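Local atomic coordinates of Esterase/lipase (Uncultured bacterium, PDB entry 3DNM), a protein that probably hydrolyses carboxylic ester bonds as a bacterial member of the hormone-sensitive lipase family, built on an alpha/beta hydrolase fold. Residues E64-A69 and Y300-N305; M257-G262 and T273-A278; E70-T75 and I85-D90. All coordinates share one frame; numbering follows the deposited sequence.

Interaction 1: residues E64-A69 and Y300-N305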
loop_
_atom_site.group_PDB
_atom_site.type_symbol
_atom_site.label_atom_id
_atom_site.label_comp_id
_atom_site.label_asym_id
_atom_site.label_seq_id
_atom_site.Cartn_x
_atom_site.Cartn_y
_atom_site.Cartn_z
ATOM N N GLU A 64 -9.176 -1.483 14.837
ATOM C CA GLU A 64 -8.518 -1.927 16.057
ATOM C C GLU A 64 -9.191 -3.211 16.524
ATOM O O GLU A 64 -8.648 -3.955 17.342
ATOM C CB GLU A 64 -8.637 -0.852 17.128
ATOM C CG GLU A 64 -7.374 -0.636 17.914
ATOM C CD GLU A 64 -7.402 0.672 18.669
ATOM O OE1 GLU A 64 -8.198 0.784 19.625
ATOM O OE2 GLU A 64 -6.638 1.592 18.297
ATOM N N ARG A 65 -10.382 -3.456 15.988
ATOM C CA ARG A 65 -11.156 -4.643 16.314
ATOM C C ARG A 65 -10.597 -5.815 15.517
ATOM O O ARG A 65 -10.931 -6.975 15.773
ATOM C CB ARG A 65 -12.635 -4.421 15.956
ATOM C CG ARG A 65 -13.533 -5.647 16.146
ATOM C CD ARG A 65 -13.612 -6.075 17.615
ATOM N NE ARG A 65 -14.565 -5.278 18.392
ATOM C CZ ARG A 65 -14.737 -5.389 19.706
ATOM N NH1 ARG A 65 -14.017 -6.259 20.403
ATOM N NH2 ARG A 65 -15.638 -4.638 20.323
ATOM N N PHE A 66 -9.744 -5.505 14.544
ATOM C CA PHE A 66 -9.146 -6.539 13.708
ATOM C C PHE A 66 -7.970 -7.205 14.408
ATOM O O PHE A 66 -7.281 -6.586 15.223
ATOM C CB PHE A 66 -8.709 -5.957 12.355
ATOM C CG PHE A 66 -9.863 -5.583 11.445
ATOM C CD1 PHE A 66 -9.625 -5.125 10.155
ATOM C CD2 PHE A 66 -11.184 -5.691 11.878
ATOM C CE1 PHE A 66 -10.681 -4.780 9.312
ATOM C CE2 PHE A 66 -12.247 -5.348 11.040
ATOM C CZ PHE A 66 -11.993 -4.892 9.756
ATOM N N PRO A 67 -7.733 -8.487 14.100
ATOM C CA PRO A 67 -6.670 -9.330 14.652
ATOM C C PRO A 67 -5.239 -9.078 14.170
ATOM O O PRO A 67 -4.983 -8.962 12.975
ATOM C CB PRO A 67 -7.149 -10.729 14.299
ATOM C CG PRO A 67 -7.782 -10.509 12.958
ATOM C CD PRO A 67 -8.603 -9.272 13.207
ATOM N N ARG A 68 -4.309 -9.017 15.121
ATOM C CA ARG A 68 -2.900 -8.807 14.825
ATOM C C ARG A 68 -2.170 -10.138 14.944
ATOM O O ARG A 68 -2.383 -10.876 15.897
ATOM C CB ARG A 68 -2.319 -7.800 15.806
ATOM C CG ARG A 68 -2.999 -6.460 15.714
ATOM C CD ARG A 68 -2.568 -5.505 16.799
ATOM N NE ARG A 68 -3.171 -4.192 16.596
ATOM C CZ ARG A 68 -3.308 -3.270 17.545
ATOM N NH1 ARG A 68 -2.887 -3.513 18.782
ATOM N NH2 ARG A 68 -3.865 -2.100 17.250
ATOM N N ALA A 69 -1.315 -10.453 13.976
ATOM C CA ALA A 69 -0.584 -11.713 14.014
ATOM C C ALA A 69 -0.002 -11.910 15.401
ATOM O O ALA A 69 0.394 -10.952 16.061
ATOM C CB ALA A 69 0.528 -11.723 12.967
ATOM N N TYR A 300 -8.859 -8.069 4.889
ATOM C CA TYR A 300 -9.985 -8.814 5.399
ATOM C C TYR A 300 -9.812 -10.314 5.498
ATOM O O TYR A 300 -10.754 -11.072 5.239
ATOM C CB TYR A 300 -11.217 -8.453 4.571
ATOM C CG TYR A 300 -11.309 -6.962 4.360
ATOM C CD1 TYR A 300 -10.626 -6.346 3.316
ATOM C CD2 TYR A 300 -12.006 -6.152 5.247
ATOM C CE1 TYR A 300 -10.631 -4.961 3.163
ATOM C CE2 TYR A 300 -12.014 -4.763 5.102
ATOM C CZ TYR A 300 -11.327 -4.177 4.057
ATOM O OH TYR A 300 -11.344 -2.815 3.889
ATOM N N GLY A 301 -8.614 -10.740 5.890
ATOM C CA GLY A 301 -8.362 -12.160 6.047
ATOM C C GLY A 301 -9.426 -12.736 6.962
ATOM O O GLY A 301 -9.921 -13.841 6.755
ATOM N N LYS A 302 -9.788 -11.964 7.978
ATOM C CA LYS A 302 -10.809 -12.387 8.919
ATOM C C LYS A 302 -12.002 -13.065 8.231
ATOM O O LYS A 302 -12.525 -14.063 8.729
ATOM C CB LYS A 302 -11.286 -11.168 9.714
ATOM C CG LYS A 302 -12.307 -11.432 10.805
ATOM C CD LYS A 302 -12.545 -10.140 11.585
ATOM C CE LYS A 302 -13.325 -10.365 12.884
ATOM N NZ LYS A 302 -13.458 -9.093 13.681
ATOM N N PHE A 303 -12.412 -12.552 7.072
ATOM C CA PHE A 303 -13.578 -13.111 6.393
ATOM C C PHE A 303 -13.369 -13.831 5.065
ATOM O O PHE A 303 -14.002 -14.863 4.788
ATOM C CB PHE A 303 -14.609 -12.010 6.171
ATOM C CG PHE A 303 -14.740 -11.065 7.328
ATOM C CD1 PHE A 303 -13.816 -10.044 7.510
ATOM C CD2 PHE A 303 -15.796 -11.196 8.234
ATOM C CE1 PHE A 303 -13.939 -9.160 8.578
ATOM C CE2 PHE A 303 -15.930 -10.320 9.304
ATOM C CZ PHE A 303 -15.001 -9.298 9.482
ATOM N N VAL A 304 -12.505 -13.291 4.222
ATOM C CA VAL A 304 -12.303 -13.920 2.934
ATOM C C VAL A 304 -10.984 -14.653 2.833
ATOM O O VAL A 304 -9.923 -14.101 3.128
ATOM C CB VAL A 304 -12.415 -12.885 1.817
ATOM C CG1 VAL A 304 -13.883 -12.555 1.572
ATOM C CG2 VAL A 304 -11.653 -11.639 2.206
ATOM N N ASN A 305 -11.074 -15.905 2.400
ATOM C CA ASN A 305 -9.921 -16.773 2.246
ATOM C C ASN A 305 -8.777 -16.214 1.394
ATOM O O ASN A 305 -7.620 -16.297 1.790
ATOM C CB ASN A 305 -10.372 -18.107 1.657
ATOM C CG ASN A 305 -9.566 -19.270 2.188
ATOM O OD1 ASN A 305 -9.807 -19.747 3.301
ATOM N ND2 ASN A 305 -8.586 -19.720 1.408
HETATM O O HOH W 1 -11.615 -10.252 15.895
#
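K302 reaches out from 300-305 to P67, F66 and R65 on 64-69, joining the loop after helix 52-62 to the loop that leads into helix 305-321. P67 and K302 have the closest CA atoms, 7.7 Å apart, so the backbones do not meet and K302 has to bridge to side chains and the R65 carbonyl. The lysine leaves CB with CG anti to the backbone N (chi1 -177°), and every later torsion is near 180°, which spends the full length of the chain on crossing between the loops. CB directs the chain at the other loop. CG passes 3.5 Å above the plane of the F303 ring, offset toward its rim, so the neighbouring phenylalanine supports the aliphatic stem. CD then comes 4.4 Å from P67 CD, a methylene beside the proline ring. CE carries the chain on to NZ, which ends near R65 and the F66 ring; its distance to R65 O, 3.9 Å, is too long for a direct hydrogen bond. One water fills the step, accepting from K302 NZ at 3.1 Å and donating a weak bond to R65 O.

A second point of contact is apolar: F66 CE1 meets Y300 CE2 at 4.4 Å, an approach in which the rings meet obliquely. F35 lies against both Y300 and F303, while F66 also touches V115 of helix 114-122. Y300 O accepts from the backbone N atoms of F303 and V304, two bonds that close the turn in which K302 sits. Y300 lies near, without touching, S171, H295 and E265, the probable catalytic triad. No direct hydrogen bond or salt bridge joins the loops: the lysine's charge reaches the R65 carbonyl through one water, and the rest is carbon packing at the surface.

Interaction 2: residues M257-G262 and T273-A278. With SO4 (sulfate ion), chain G.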
loop_
_atom_site.group_PDB
_atom_site.type_symbol
_atom_site.label_atom_id
_atom_site.label_comp_id
_atom_site.label_asym_id
_atom_site.label_seq_id
_atom_site.Cartn_x
_atom_site.Cartn_y
_atom_site.Cartn_z
ATOM N N MET A 257 8.900 -5.906 -9.368
ATOM C CA MET A 257 7.727 -5.567 -8.599
ATOM C C MET A 257 6.610 -6.576 -8.760
ATOM O O MET A 257 6.310 -7.027 -9.876
ATOM C CB MET A 257 7.236 -4.166 -8.972
ATOM C CG MET A 257 7.280 -3.838 -10.454
ATOM S SD MET A 257 6.496 -2.261 -10.858
ATOM C CE MET A 257 7.693 -1.083 -10.341
ATOM N N LEU A 258 6.014 -6.930 -7.621
ATOM C CA LEU A 258 4.897 -7.872 -7.558
ATOM C C LEU A 258 3.650 -7.046 -7.278
ATOM O O LEU A 258 3.677 -6.159 -6.428
ATOM C CB LEU A 258 5.104 -8.883 -6.425
ATOM C CG LEU A 258 3.936 -9.847 -6.189
ATOM C CD1 LEU A 258 3.845 -10.849 -7.327
ATOM C CD2 LEU A 258 4.154 -10.575 -4.883
ATOM N N ILE A 259 2.566 -7.325 -7.989
ATOM C CA ILE A 259 1.333 -6.564 -7.789
ATOM C C ILE A 259 0.112 -7.463 -7.635
ATOM O O ILE A 259 -0.141 -8.330 -8.475
ATOM C CB ILE A 259 1.017 -5.617 -8.993
ATOM C CG1 ILE A 259 2.227 -4.775 -9.364
ATOM C CG2 ILE A 259 -0.116 -4.675 -8.628
ATOM C CD1 ILE A 259 1.986 -3.931 -10.601
ATOM N N HIS A 260 -0.639 -7.265 -6.563
ATOM C CA HIS A 260 -1.859 -8.035 -6.382
ATOM C C HIS A 260 -2.988 -7.009 -6.385
ATOM O O HIS A 260 -2.818 -5.882 -5.908
ATOM C CB HIS A 260 -1.864 -8.821 -5.062
ATOM C CG HIS A 260 -1.022 -10.059 -5.086
ATOM N ND1 HIS A 260 -1.097 -11.026 -4.108
ATOM C CD2 HIS A 260 -0.062 -10.470 -5.947
ATOM C CE1 HIS A 260 -0.219 -11.978 -4.363
ATOM N NE2 HIS A 260 0.423 -11.664 -5.473
ATOM N N VAL A 261 -4.134 -7.396 -6.931
ATOM C CA VAL A 261 -5.268 -6.497 -7.006
ATOM C C VAL A 261 -6.555 -7.302 -7.096
ATOM O O VAL A 261 -6.576 -8.396 -7.651
ATOM C CB VAL A 261 -5.135 -5.564 -8.250
ATOM C CG1 VAL A 261 -4.982 -6.402 -9.496
ATOM C CG2 VAL A 261 -6.335 -4.629 -8.368
ATOM N N GLY A 262 -7.629 -6.754 -6.538
ATOM C CA GLY A 262 -8.912 -7.430 -6.591
ATOM C C GLY A 262 -9.624 -7.093 -7.882
ATOM O O GLY A 262 -9.237 -6.161 -8.573
ATOM N N THR A 273 -2.286 -0.775 -15.855
ATOM C CA THR A 273 -1.562 0.266 -16.583
ATOM C C THR A 273 -0.142 0.474 -16.061
ATOM O O THR A 273 0.769 0.735 -16.842
ATOM C CB THR A 273 -2.347 1.611 -16.569
ATOM O OG1 THR A 273 -3.601 1.426 -17.243
ATOM C CG2 THR A 273 -1.572 2.703 -17.288
ATOM N N LEU A 274 0.053 0.347 -14.753
ATOM C CA LEU A 274 1.383 0.518 -14.189
ATOM C C LEU A 274 2.220 -0.702 -14.551
ATOM O O LEU A 274 3.444 -0.621 -14.659
ATOM C CB LEU A 274 1.297 0.681 -12.670
ATOM C CG LEU A 274 2.490 1.174 -11.820
ATOM C CD1 LEU A 274 3.055 0.010 -11.017
ATOM C CD2 LEU A 274 3.556 1.830 -12.685
ATOM N N ALA A 275 1.556 -1.832 -14.761
ATOM C CA ALA A 275 2.257 -3.057 -15.125
ATOM C C ALA A 275 2.693 -2.948 -16.574
ATOM O O ALA A 275 3.774 -3.409 -16.948
ATOM C CB ALA A 275 1.346 -4.265 -14.944
ATOM N N GLU A 276 1.836 -2.333 -17.387
ATOM C CA GLU A 276 2.115 -2.148 -18.807
ATOM C C GLU A 276 3.317 -1.239 -18.981
ATOM O O GLU A 276 4.308 -1.602 -19.615
ATOM C CB GLU A 276 0.893 -1.532 -19.496
ATOM C CG GLU A 276 1.097 -1.095 -20.945
ATOM C CD GLU A 276 -0.195 -0.599 -21.574
ATOM O OE1 GLU A 276 -1.053 -1.435 -21.916
ATOM O OE2 GLU A 276 -0.371 0.632 -21.709
ATOM N N ARG A 277 3.230 -0.057 -18.395
ATOM C CA ARG A 277 4.296 0.908 -18.507
ATOM C C ARG A 277 5.590 0.416 -17.907
ATOM O O ARG A 277 6.612 0.380 -18.595
ATOM C CB ARG A 277 3.855 2.225 -17.884
ATOM C CG ARG A 277 2.580 2.748 -18.529
ATOM C CD ARG A 277 2.619 2.543 -20.048
ATOM N NE ARG A 277 1.369 2.918 -20.699
ATOM C CZ ARG A 277 0.949 4.171 -20.849
ATOM N NH1 ARG A 277 1.689 5.176 -20.395
ATOM N NH2 ARG A 277 -0.216 4.416 -21.441
ATOM N N ALA A 278 5.562 0.022 -16.637
ATOM C CA ALA A 278 6.777 -0.490 -15.997
ATOM C C ALA A 278 7.291 -1.651 -16.873
ATOM O O ALA A 278 8.503 -1.841 -17.077
ATOM C CB ALA A 278 6.456 -0.974 -14.591
HETATM S S SO4 G . -0.737 7.958 -21.782
HETATM O O1 SO4 G . -2.020 7.269 -22.053
HETATM O O2 SO4 G . 0.250 7.618 -22.830
HETATM O O3 SO4 G . -0.942 9.418 -21.771
HETATM O O4 SO4 G . -0.221 7.549 -20.462
#
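M257 and I259 face L274, A275 and A278 within the beta-alpha-beta unit of strand 257-262, helix 268-280 and strand 285-290 in the alpha/beta hydrolase fold. The local axes lie 10.5 Å apart and run nearly antiparallel, at 160°, as expected where a helix returns the chain between parallel strands. M257 and I259, two residues apart, stand on the same side of the strand. Each crosses L274 obliquely, and L274 CD1 rests over the gap between their ends, 4.1 Å from both M257 SD and I259 CD1. The methionine has CG between the backbone N and the carbonyl carbon (chi1 41°) and bends at its third torsion, which lays the sulfur against the helix, 3.9 Å from A278 CB. I259 CD1 also reaches A275 CB, consistent with short alanine side chains leaving room for longer ones. All the touching atoms are carbon or sulfur; M197 of the adjoining strand touches both M257 and L274. At the end of this strand G262 N bonds E265, the probable acid of the catalytic triad. The helix keeps its charges elsewhere: R277 NH1 donates to O4 of a sulfate, probably from the crystallisation liquor, at 3.0 Å, while R277 NE forms a salt bridge with E276 OE2, which lies in the arginine's guanidinium plane and accepts through its anti lone pair, almost straight at 177°.

Interaction 3: residues E70-T75 and I85-D90. With SO4 (sulfate ion), chain F.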
loop_
_atom_site.group_PDB
_atom_site.type_symbol
_atom_site.label_atom_id
_atom_site.label_comp_id
_atom_site.label_asym_id
_atom_site.label_seq_id
_atom_site.Cartn_x
_atom_site.Cartn_y
_atom_site.Cartn_z
ATOM N N GLU A 70 0.032 -13.158 15.844
ATOM C CA GLU A 70 0.553 -13.477 17.157
ATOM C C GLU A 70 2.068 -13.563 17.131
ATOM O O GLU A 70 2.647 -14.079 16.177
ATOM C CB GLU A 70 -0.023 -14.805 17.630
ATOM C CG GLU A 70 0.447 -15.230 19.009
ATOM C CD GLU A 70 -0.076 -16.603 19.396
ATOM O OE1 GLU A 70 0.153 -17.030 20.553
ATOM O OE2 GLU A 70 -0.715 -17.255 18.538
ATOM N N GLY A 71 2.698 -13.045 18.182
ATOM C CA GLY A 71 4.142 -13.091 18.292
ATOM C C GLY A 71 4.860 -11.985 17.559
ATOM O O GLY A 71 6.073 -12.050 17.341
ATOM N N VAL A 72 4.126 -10.955 17.172
ATOM C CA VAL A 72 4.754 -9.860 16.453
ATOM C C VAL A 72 4.876 -8.651 17.362
ATOM O O VAL A 72 3.933 -7.883 17.527
ATOM C CB VAL A 72 3.954 -9.497 15.188
ATOM C CG1 VAL A 72 4.755 -8.540 14.324
ATOM C CG2 VAL A 72 3.622 -10.753 14.413
ATOM N N GLU A 73 6.048 -8.497 17.964
ATOM C CA GLU A 73 6.280 -7.389 18.870
ATOM C C GLU A 73 6.233 -6.068 18.129
ATOM O O GLU A 73 6.812 -5.920 17.055
ATOM C CB GLU A 73 7.610 -7.586 19.603
ATOM C CG GLU A 73 7.497 -8.656 20.685
ATOM C CD GLU A 73 8.824 -9.267 21.081
ATOM O OE1 GLU A 73 8.812 -10.220 21.890
ATOM O OE2 GLU A 73 9.871 -8.800 20.582
ATOM N N LEU A 74 5.514 -5.117 18.708
ATOM C CA LEU A 74 5.354 -3.807 18.112
ATOM C C LEU A 74 6.237 -2.773 18.788
ATOM O O LEU A 74 5.854 -2.161 19.786
ATOM C CB LEU A 74 3.887 -3.378 18.195
ATOM C CG LEU A 74 2.877 -4.315 17.526
ATOM C CD1 LEU A 74 1.469 -3.767 17.687
ATOM C CD2 LEU A 74 3.213 -4.460 16.059
ATOM N N THR A 75 7.429 -2.587 18.242
ATOM C CA THR A 75 8.364 -1.612 18.785
ATOM C C THR A 75 8.011 -0.271 18.159
ATOM O O THR A 75 7.949 -0.138 16.930
ATOM C CB THR A 75 9.822 -1.974 18.424
ATOM O OG1 THR A 75 10.120 -3.294 18.900
ATOM C CG2 THR A 75 10.787 -0.983 19.043
ATOM N N ILE A 85 6.238 2.001 13.249
ATOM C CA ILE A 85 6.050 0.884 14.155
ATOM C C ILE A 85 6.792 -0.290 13.538
ATOM O O ILE A 85 6.342 -0.885 12.551
ATOM C CB ILE A 85 4.573 0.509 14.321
ATOM C CG1 ILE A 85 3.794 1.709 14.850
ATOM C CG2 ILE A 85 4.451 -0.678 15.271
ATOM C CD1 ILE A 85 2.331 1.443 15.070
ATOM N N ARG A 86 7.954 -0.594 14.107
ATOM C CA ARG A 86 8.768 -1.694 13.626
ATOM C C ARG A 86 8.004 -2.931 14.071
ATOM O O ARG A 86 7.235 -2.865 15.026
ATOM C CB ARG A 86 10.150 -1.625 14.275
ATOM C CG ARG A 86 11.230 -2.417 13.567
ATOM C CD ARG A 86 12.581 -2.242 14.263
ATOM N NE ARG A 86 12.599 -2.824 15.604
ATOM C CZ ARG A 86 12.991 -2.179 16.701
ATOM N NH1 ARG A 86 13.402 -0.919 16.634
ATOM N NH2 ARG A 86 12.976 -2.801 17.872
ATOM N N GLN A 87 8.184 -4.047 13.377
ATOM C CA GLN A 87 7.473 -5.267 13.738
ATOM C C GLN A 87 8.309 -6.467 13.353
ATOM O O GLN A 87 8.874 -6.505 12.266
ATOM C CB GLN A 87 6.131 -5.350 13.003
ATOM C CG GLN A 87 5.355 -4.041 12.954
ATOM C CD GLN A 87 4.088 -4.143 12.130
ATOM O OE1 GLN A 87 3.542 -3.133 11.686
ATOM N NE2 GLN A 87 3.609 -5.361 11.927
ATOM N N ALA A 88 8.380 -7.450 14.238
ATOM C CA ALA A 88 9.150 -8.649 13.961
ATOM C C ALA A 88 8.862 -9.722 14.990
ATOM O O ALA A 88 8.436 -9.432 16.107
ATOM C CB ALA A 88 10.633 -8.325 13.957
ATOM N N THR A 89 9.077 -10.970 14.596
ATOM C CA THR A 89 8.875 -12.086 15.501
ATOM C C THR A 89 10.192 -12.270 16.237
ATOM O O THR A 89 11.217 -11.695 15.855
ATOM C CB THR A 89 8.558 -13.384 14.752
ATOM O OG1 THR A 89 9.407 -13.490 13.603
ATOM C CG2 THR A 89 7.109 -13.413 14.326
ATOM N N ASP A 90 10.159 -13.069 17.294
ATOM C CA ASP A 90 11.347 -13.331 18.084
ATOM C C ASP A 90 12.506 -13.768 17.192
ATOM O O ASP A 90 13.585 -13.177 17.232
ATOM C CB ASP A 90 11.053 -14.417 19.111
ATOM C CG ASP A 90 12.160 -14.566 20.117
ATOM O OD1 ASP A 90 12.091 -15.499 20.944
ATOM O OD2 ASP A 90 13.099 -13.742 20.085
HETATM S S SO4 F . -1.944 -15.585 13.649
HETATM O O1 SO4 F . -2.792 -16.046 12.528
HETATM O O2 SO4 F . -0.527 -15.588 13.225
HETATM O O3 SO4 F . -2.348 -14.223 14.050
HETATM O O4 SO4 F . -2.121 -16.481 14.805
#
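The beta hairpin of strands 73-79 and 82-88 forms one border of the main sheet, with 73-79 one of the sheet's two edge strands within the chain. E73 pairs with A88 and T75 with R86 as antiparallel hydrogen-bonded pairs, with the non-hydrogen-bonded pair L74 and Q87 between. R86 N donates to T75 O at 2.9 Å, whereas the return bond from T75 N to R86 O is weak. E73 N gives A88 O a 3.2 Å bond, and Q87 CA points its hydrogen at E73 O. E70 N gives a weak bond to a sulfate, probably from the crystallisation liquor, that K122 also binds.

On the face of L74 and Q87 the two side chains lie side by side, with L74 CD2 3.8 Å from Q87 CG. V72 CG1 comes in at a slant, 3.7 Å from Q87 CB, so two side chains pack on the glutamine's carbons while its OE1 bonds T117 of helix 114-122. On the other face R86, bent at its third torsion (chi3 66°), lays its guanidinium beside T75, whose CB sits 3.3 Å above the plane. With an alanine at R86, T75 would probably lose the flat group over its CB and CG2, and W129 a neighbour. T75 OG1 and R86 NH2 are near but badly angled for a hydrogen bond, so toward T75 the guanidinium offers a face for packing, while pairing of the strands rests on backbone polarity.

Overall arrangement
Interaction 2 belongs to the core, whereas interactions 1 and 3 lie at the surface. Interactions 2 and 3 reach the same mixed sheet on opposite sides of the chain's centre, their own centres about 29 Å apart: one packs a helix on an inner strand through carbon and sulfur alone, the other pairs two strands at the border through backbone bonds. Interaction 1 joins loops through a lysine set against P67, a pair of aromatic rings and a water that reaches a carbonyl. Segments 64-69 and 70-75 are continuous in sequence, so one run of chain passes from the loop contact into the hairpin, and both contacts lean on helix 114-122.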